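Long-range contact in projannalysin (Methanocaldococcus jannaschii, PDB 4JIX), which is the zymogen of a minigluzincin, a minimal soluble zinc metallopeptidase, and probably hydrolyses peptide bonds once activated: residues I15-I29 / L65-K79. The protein carries 1 engineered substitution. Numbering follows the deposited sequence.
Sequences IVNEILISLNINESI and LHYIILHELIHFKIK. With ZN (zinc ion), chain C.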
loop_
_atom_site.group_PDB
_atom_site.type_symbol
_atom_site.label_atom_id
_atom_site.label_comp_id
_atom_site.label_asym_id
_atom_site.label_seq_id
_atom_site.Cartn_x
_atom_site.Cartn_y
_atom_site.Cartn_z
ATOM N N ILE A 15 -15.680 -6.163 11.456
ATOM C CA ILE A 15 -15.247 -4.933 10.796
ATOM C C ILE A 15 -16.131 -4.711 9.548
ATOM O O ILE A 15 -16.638 -3.602 9.335
ATOM C CB ILE A 15 -13.725 -4.937 10.435
ATOM C CG1 ILE A 15 -12.832 -5.142 11.700
ATOM C CG2 ILE A 15 -13.345 -3.652 9.679
ATOM C CD1 ILE A 15 -11.300 -5.430 11.405
ATOM N N VAL A 16 -16.315 -5.771 8.733
ATOM C CA VAL A 16 -17.139 -5.731 7.515
ATOM C C VAL A 16 -18.589 -5.341 7.865
ATOM O O VAL A 16 -19.116 -4.405 7.260
ATOM C CB VAL A 16 -17.084 -7.059 6.702
ATOM C CG1 VAL A 16 -18.021 -7.006 5.492
ATOM C CG2 VAL A 16 -15.657 -7.363 6.245
ATOM N N ASN A 17 -19.212 -6.024 8.852
ATOM C CA ASN A 17 -20.608 -5.788 9.229
ATOM C C ASN A 17 -20.851 -4.362 9.733
ATOM O O ASN A 17 -21.873 -3.778 9.384
ATOM C CB ASN A 17 -21.098 -6.827 10.253
ATOM C CG ASN A 17 -21.241 -8.199 9.631
ATOM O OD1 ASN A 17 -21.300 -8.353 8.414
ATOM N ND2 ASN A 17 -21.272 -9.233 10.435
ATOM N N GLU A 18 -19.899 -3.787 10.485
ATOM C CA GLU A 18 -19.988 -2.419 10.997
ATOM C C GLU A 18 -20.027 -1.398 9.840
ATOM O O GLU A 18 -20.775 -0.424 9.907
ATOM C CB GLU A 18 -18.809 -2.125 11.937
ATOM C CG GLU A 18 -19.021 -2.656 13.347
ATOM C CD GLU A 18 -17.819 -2.652 14.278
ATOM O OE1 GLU A 18 -16.742 -2.154 13.877
ATOM O OE2 GLU A 18 -17.958 -3.160 15.417
ATOM N N ILE A 19 -19.246 -1.642 8.775
ATOM C CA ILE A 19 -19.193 -0.772 7.587
ATOM C C ILE A 19 -20.484 -0.932 6.770
ATOM O O ILE A 19 -21.057 0.075 6.351
ATOM C CB ILE A 19 -17.910 -1.019 6.751
ATOM C CG1 ILE A 19 -16.666 -0.571 7.559
ATOM C CG2 ILE A 19 -17.954 -0.297 5.384
ATOM C CD1 ILE A 19 -15.316 -1.233 7.131
ATOM N N LEU A 20 -20.962 -2.177 6.575
ATOM C CA LEU A 20 -22.243 -2.402 5.882
ATOM C C LEU A 20 -23.368 -1.666 6.613
ATOM O O LEU A 20 -24.226 -1.083 5.960
ATOM C CB LEU A 20 -22.580 -3.897 5.760
ATOM C CG LEU A 20 -21.650 -4.765 4.909
ATOM C CD1 LEU A 20 -21.901 -6.237 5.208
ATOM C CD2 LEU A 20 -21.845 -4.498 3.384
ATOM N N ILE A 21 -23.336 -1.642 7.969
ATOM C CA ILE A 21 -24.350 -0.934 8.765
ATOM C C ILE A 21 -24.204 0.591 8.561
ATOM O O ILE A 21 -25.185 1.221 8.174
ATOM C CB ILE A 21 -24.345 -1.332 10.279
ATOM C CG1 ILE A 21 -24.868 -2.780 10.459
ATOM C CG2 ILE A 21 -25.216 -0.357 11.124
ATOM C CD1 ILE A 21 -24.548 -3.481 11.878
ATOM N N SER A 22 -22.976 1.163 8.751
ATOM C CA SER A 22 -22.738 2.611 8.624
ATOM C C SER A 22 -23.030 3.122 7.203
ATOM O O SER A 22 -23.551 4.227 7.055
ATOM C CB SER A 22 -21.318 2.983 9.051
ATOM O OG SER A 22 -20.355 2.502 8.123
ATOM N N LEU A 23 -22.759 2.299 6.166
ATOM C CA LEU A 23 -23.045 2.673 4.778
ATOM C C LEU A 23 -24.487 2.377 4.380
ATOM O O LEU A 23 -24.888 2.742 3.277
ATOM C CB LEU A 23 -22.100 1.959 3.799
ATOM C CG LEU A 23 -20.674 2.514 3.673
ATOM C CD1 LEU A 23 -19.842 1.613 2.770
ATOM C CD2 LEU A 23 -20.670 3.958 3.126
ATOM N N ASN A 24 -25.272 1.731 5.267
ATOM C CA ASN A 24 -26.679 1.347 5.039
ATOM C C ASN A 24 -26.823 0.415 3.801
ATOM O O ASN A 24 -27.675 0.631 2.932
ATOM C CB ASN A 24 -27.596 2.581 4.924
ATOM C CG ASN A 24 -29.075 2.279 5.063
ATOM O OD1 ASN A 24 -29.506 1.481 5.904
ATOM N ND2 ASN A 24 -29.886 2.917 4.235
ATOM N N ILE A 25 -25.958 -0.606 3.722
ATOM C CA ILE A 25 -26.003 -1.611 2.651
ATOM C C ILE A 25 -26.730 -2.854 3.207
ATOM O O ILE A 25 -26.229 -3.494 4.150
ATOM C CB ILE A 25 -24.575 -1.961 2.111
ATOM C CG1 ILE A 25 -23.866 -0.745 1.444
ATOM C CG2 ILE A 25 -24.617 -3.178 1.152
ATOM C CD1 ILE A 25 -22.296 -0.915 1.264
ATOM N N ASN A 26 -27.903 -3.193 2.641
ATOM C CA ASN A 26 -28.623 -4.399 3.065
ATOM C C ASN A 26 -28.529 -5.498 2.002
ATOM O O ASN A 26 -29.210 -6.520 2.106
ATOM C CB ASN A 26 -30.090 -4.151 3.447
ATOM C CG ASN A 26 -30.703 -5.359 4.158
ATOM O OD1 ASN A 26 -30.054 -6.033 4.971
ATOM N ND2 ASN A 26 -31.916 -5.731 3.795
ATOM N N GLU A 27 -27.688 -5.312 0.984
ATOM C CA GLU A 27 -27.500 -6.384 0.020
ATOM C C GLU A 27 -26.521 -7.360 0.626
ATOM O O GLU A 27 -25.561 -6.940 1.275
ATOM C CB GLU A 27 -26.987 -5.855 -1.333
ATOM C CG GLU A 27 -28.084 -5.254 -2.188
ATOM C CD GLU A 27 -27.533 -4.615 -3.441
ATOM O OE1 GLU A 27 -27.016 -3.477 -3.353
ATOM O OE2 GLU A 27 -27.555 -5.284 -4.498
ATOM N N SER A 28 -26.760 -8.652 0.427
ATOM C CA SER A 28 -25.889 -9.710 0.930
ATOM C C SER A 28 -24.552 -9.722 0.174
ATOM O O SER A 28 -24.522 -9.443 -1.025
ATOM C CB SER A 28 -26.586 -11.062 0.767
ATOM O OG SER A 28 -26.487 -11.860 1.930
ATOM N N ILE A 29 -23.446 -10.006 0.870
ATOM C CA ILE A 29 -22.138 -10.115 0.212
ATOM C C ILE A 29 -21.433 -11.391 0.682
ATOM O O ILE A 29 -21.769 -11.957 1.731
ATOM C CB ILE A 29 -21.214 -8.871 0.391
ATOM C CG1 ILE A 29 -20.839 -8.613 1.871
ATOM C CG2 ILE A 29 -21.779 -7.629 -0.288
ATOM C CD1 ILE A 29 -19.485 -7.829 2.069
ATOM N N LEU A 65 -7.423 -1.935 8.061
ATOM C CA LEU A 65 -8.414 -2.892 7.536
ATOM C C LEU A 65 -9.761 -2.215 7.285
ATOM O O LEU A 65 -10.388 -2.481 6.269
ATOM C CB LEU A 65 -8.600 -4.089 8.491
ATOM C CG LEU A 65 -7.385 -5.009 8.659
ATOM C CD1 LEU A 65 -7.640 -6.048 9.738
ATOM C CD2 LEU A 65 -6.993 -5.690 7.327
ATOM N N HIS A 66 -10.199 -1.344 8.221
ATOM C CA HIS A 66 -11.450 -0.589 8.111
ATOM C C HIS A 66 -11.441 0.293 6.849
ATOM O O HIS A 66 -12.425 0.317 6.114
ATOM C CB HIS A 66 -11.666 0.278 9.373
ATOM C CG HIS A 66 -12.824 1.224 9.262
ATOM N ND1 HIS A 66 -12.664 2.508 8.763
ATOM C CD2 HIS A 66 -14.128 1.038 9.574
ATOM C CE1 HIS A 66 -13.866 3.063 8.804
ATOM N NE2 HIS A 66 -14.780 2.213 9.273
ATOM N N TYR A 67 -10.343 1.026 6.625
ATOM C CA TYR A 67 -10.192 1.932 5.482
ATOM C C TYR A 67 -10.263 1.178 4.145
ATOM O O TYR A 67 -10.895 1.667 3.201
ATOM C CB TYR A 67 -8.853 2.700 5.565
ATOM C CG TYR A 67 -8.728 3.772 4.496
ATOM C CD1 TYR A 67 -9.230 5.057 4.705
ATOM C CD2 TYR A 67 -8.151 3.488 3.256
ATOM C CE1 TYR A 67 -9.156 6.034 3.711
ATOM C CE2 TYR A 67 -8.068 4.459 2.256
ATOM C CZ TYR A 67 -8.565 5.733 2.494
ATOM O OH TYR A 67 -8.502 6.696 1.514
ATOM N N ILE A 68 -9.577 0.021 4.065
ATOM C CA ILE A 68 -9.490 -0.835 2.876
ATOM C C ILE A 68 -10.894 -1.375 2.532
ATOM O O ILE A 68 -11.311 -1.293 1.379
ATOM C CB ILE A 68 -8.461 -1.983 3.133
ATOM C CG1 ILE A 68 -6.997 -1.460 3.103
ATOM C CG2 ILE A 68 -8.640 -3.154 2.161
ATOM C CD1 ILE A 68 -5.964 -2.466 3.816
ATOM N N ILE A 69 -11.597 -1.936 3.533
ATOM C CA ILE A 69 -12.941 -2.499 3.363
ATOM C C ILE A 69 -13.914 -1.374 2.997
ATOM O O ILE A 69 -14.751 -1.575 2.116
ATOM C CB ILE A 69 -13.394 -3.289 4.622
ATOM C CG1 ILE A 69 -12.503 -4.537 4.846
ATOM C CG2 ILE A 69 -14.882 -3.700 4.522
ATOM C CD1 ILE A 69 -12.530 -5.095 6.309
ATOM N N LEU A 70 -13.816 -0.204 3.681
ATOM C CA LEU A 70 -14.640 0.976 3.399
ATOM C C LEU A 70 -14.501 1.377 1.930
ATOM O O LEU A 70 -15.508 1.660 1.289
ATOM C CB LEU A 70 -14.249 2.161 4.301
ATOM C CG LEU A 70 -15.032 3.480 4.128
ATOM C CD1 LEU A 70 -16.523 3.348 4.552
ATOM C CD2 LEU A 70 -14.362 4.623 4.899
ATOM N N HIS A 71 -13.270 1.386 1.400
ATOM C CA HIS A 71 -13.040 1.722 -0.011
ATOM C C HIS A 71 -13.868 0.801 -0.933
ATOM O O HIS A 71 -14.594 1.290 -1.793
ATOM C CB HIS A 71 -11.538 1.625 -0.386
ATOM C CG HIS A 71 -11.260 2.043 -1.806
ATOM N ND1 HIS A 71 -10.819 3.317 -2.110
ATOM C CD2 HIS A 71 -11.417 1.347 -2.957
ATOM C CE1 HIS A 71 -10.681 3.348 -3.431
ATOM N NE2 HIS A 71 -11.067 2.193 -3.989
ATOM N N GLU A 72 -13.748 -0.518 -0.755
ATOM C CA GLU A 72 -14.467 -1.473 -1.618
ATOM C C GLU A 72 -15.982 -1.357 -1.510
ATOM O O GLU A 72 -16.692 -1.542 -2.502
ATOM C CB GLU A 72 -14.092 -2.921 -1.265
ATOM C CG GLU A 72 -12.602 -3.186 -1.167
ATOM C CD GLU A 72 -11.824 -2.899 -2.427
ATOM O OE1 GLU A 72 -12.434 -2.836 -3.517
ATOM O OE2 GLU A 72 -10.599 -2.684 -2.312
ATOM N N LEU A 73 -16.470 -1.143 -0.281
ATOM C CA LEU A 73 -17.896 -1.129 -0.036
ATOM C C LEU A 73 -18.536 0.188 -0.465
ATOM O O LEU A 73 -19.711 0.166 -0.820
ATOM C CB LEU A 73 -18.227 -1.525 1.415
ATOM C CG LEU A 73 -17.890 -3.006 1.771
ATOM C CD1 LEU A 73 -18.319 -3.352 3.181
ATOM C CD2 LEU A 73 -18.537 -4.012 0.772
ATOM N N ILE A 74 -17.768 1.296 -0.542
ATOM C CA ILE A 74 -18.292 2.552 -1.099
ATOM C C ILE A 74 -18.613 2.297 -2.589
ATOM O O ILE A 74 -19.714 2.630 -3.024
ATOM C CB ILE A 74 -17.354 3.777 -0.884
ATOM C CG1 ILE A 74 -17.361 4.199 0.608
ATOM C CG2 ILE A 74 -17.782 4.978 -1.787
ATOM C CD1 ILE A 74 -16.227 5.153 0.971
ATOM N N HIS A 75 -17.695 1.622 -3.330
ATOM C CA HIS A 75 -17.921 1.251 -4.734
ATOM C C HIS A 75 -19.234 0.465 -4.866
ATOM O O HIS A 75 -20.035 0.752 -5.749
ATOM C CB HIS A 75 -16.765 0.387 -5.285
ATOM C CG HIS A 75 -15.521 1.140 -5.619
ATOM N ND1 HIS A 75 -15.517 2.140 -6.573
ATOM C CD2 HIS A 75 -14.267 0.983 -5.142
ATOM C CE1 HIS A 75 -14.266 2.560 -6.647
ATOM N NE2 HIS A 75 -13.479 1.895 -5.804
ATOM N N PHE A 76 -19.437 -0.527 -3.987
ATOM C CA PHE A 76 -20.634 -1.349 -4.016
ATOM C C PHE A 76 -21.874 -0.493 -3.745
ATOM O O PHE A 76 -22.869 -0.631 -4.463
ATOM C CB PHE A 76 -20.535 -2.519 -3.017
ATOM C CG PHE A 76 -21.724 -3.462 -3.024
ATOM C CD1 PHE A 76 -22.261 -3.939 -1.830
ATOM C CD2 PHE A 76 -22.277 -3.911 -4.227
ATOM C CE1 PHE A 76 -23.337 -4.835 -1.837
ATOM C CE2 PHE A 76 -23.349 -4.810 -4.231
ATOM C CZ PHE A 76 -23.879 -5.255 -3.036
ATOM N N LYS A 77 -21.794 0.429 -2.758
ATOM C CA LYS A 77 -22.931 1.291 -2.425
ATOM C C LYS A 77 -23.348 2.216 -3.592
ATOM O O LYS A 77 -24.539 2.332 -3.872
ATOM C CB LYS A 77 -22.640 2.143 -1.181
ATOM C CG LYS A 77 -23.928 2.707 -0.583
ATOM C CD LYS A 77 -23.675 3.947 0.196
ATOM C CE LYS A 77 -24.963 4.568 0.666
ATOM N NZ LYS A 77 -24.750 5.299 1.940
ATOM N N ILE A 78 -22.382 2.874 -4.249
ATOM C CA ILE A 78 -22.671 3.842 -5.314
ATOM C C ILE A 78 -22.845 3.166 -6.701
ATOM O O ILE A 78 -23.182 3.851 -7.672
ATOM C CB ILE A 78 -21.589 4.962 -5.349
ATOM C CG1 ILE A 78 -20.196 4.420 -5.779
ATOM C CG2 ILE A 78 -21.545 5.700 -3.994
ATOM C CD1 ILE A 78 -19.174 5.439 -6.140
ATOM N N LYS A 79 -22.617 1.842 -6.786
ATOM C CA LYS A 79 -22.712 1.059 -8.024
ATOM C C LYS A 79 -21.790 1.661 -9.109
ATOM O O LYS A 79 -22.215 1.925 -10.239
ATOM C CB LYS A 79 -24.182 0.938 -8.518
ATOM C CG LYS A 79 -25.160 0.323 -7.479
ATOM C CD LYS A 79 -24.844 -1.161 -7.170
ATOM C CE LYS A 79 -25.783 -1.811 -6.168
ATOM N NZ LYS A 79 -25.575 -1.314 -4.791
HETATM ZN ZN ZN C . -11.361 1.835 -6.020
HETATM O O HOH W 1 -17.835 2.475 9.800
HETATM O O HOH W 2 -9.199 1.719 -6.295
#
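The zinc-binding HExxH helix of this gluzincin-type peptidase packs the face turned from the metal against helix 12-22: Ile19 enters as a knob among His66, Ile69, Leu70 and Leu73, while His71 and His75, on the other side of helix 62-78, bind zinc together with His83. The axes of segments 15-22 and 65-78 cross at -46°, and isoleucine, valine and leucine suit this apolar seam because their methyl branches meet several neighbours at once. With CG1 anti to its carbonyl carbon (chi1 -67°), Ile19 packs CD1 against the helix backbone, 3.4 Å from His66 O, and leaves CG2 for Leu73 CD1. At the polar margin a water links Ser22 OG to His66 NE2, lying in plane at the imidazole edge.

Past the Schellman turn at Asn24, the chain runs on along the same helix. Ile25 CG2 and Ile29 CG2 both lie 3.6 Å from Phe76 CE1, sharing one corner of the broad ring, and Glu27 CB packs at the neighbouring CZ. Lys77, long enough to reach past Ile25, gives NZ to Leu23 O at 2.9 Å, from above the carbonyl plane, and also pairs with Glu90. A methionine in its place would probably leave Leu23 O without this donor and Glu90 without this countercharge. At the helix end, Lys79, bent at chi2 and chi4, donates NZ to Phe76 O and forms a salt bridge with Glu27, whose OE1 receives it on the syn lone pair at 3.0 Å from NZ.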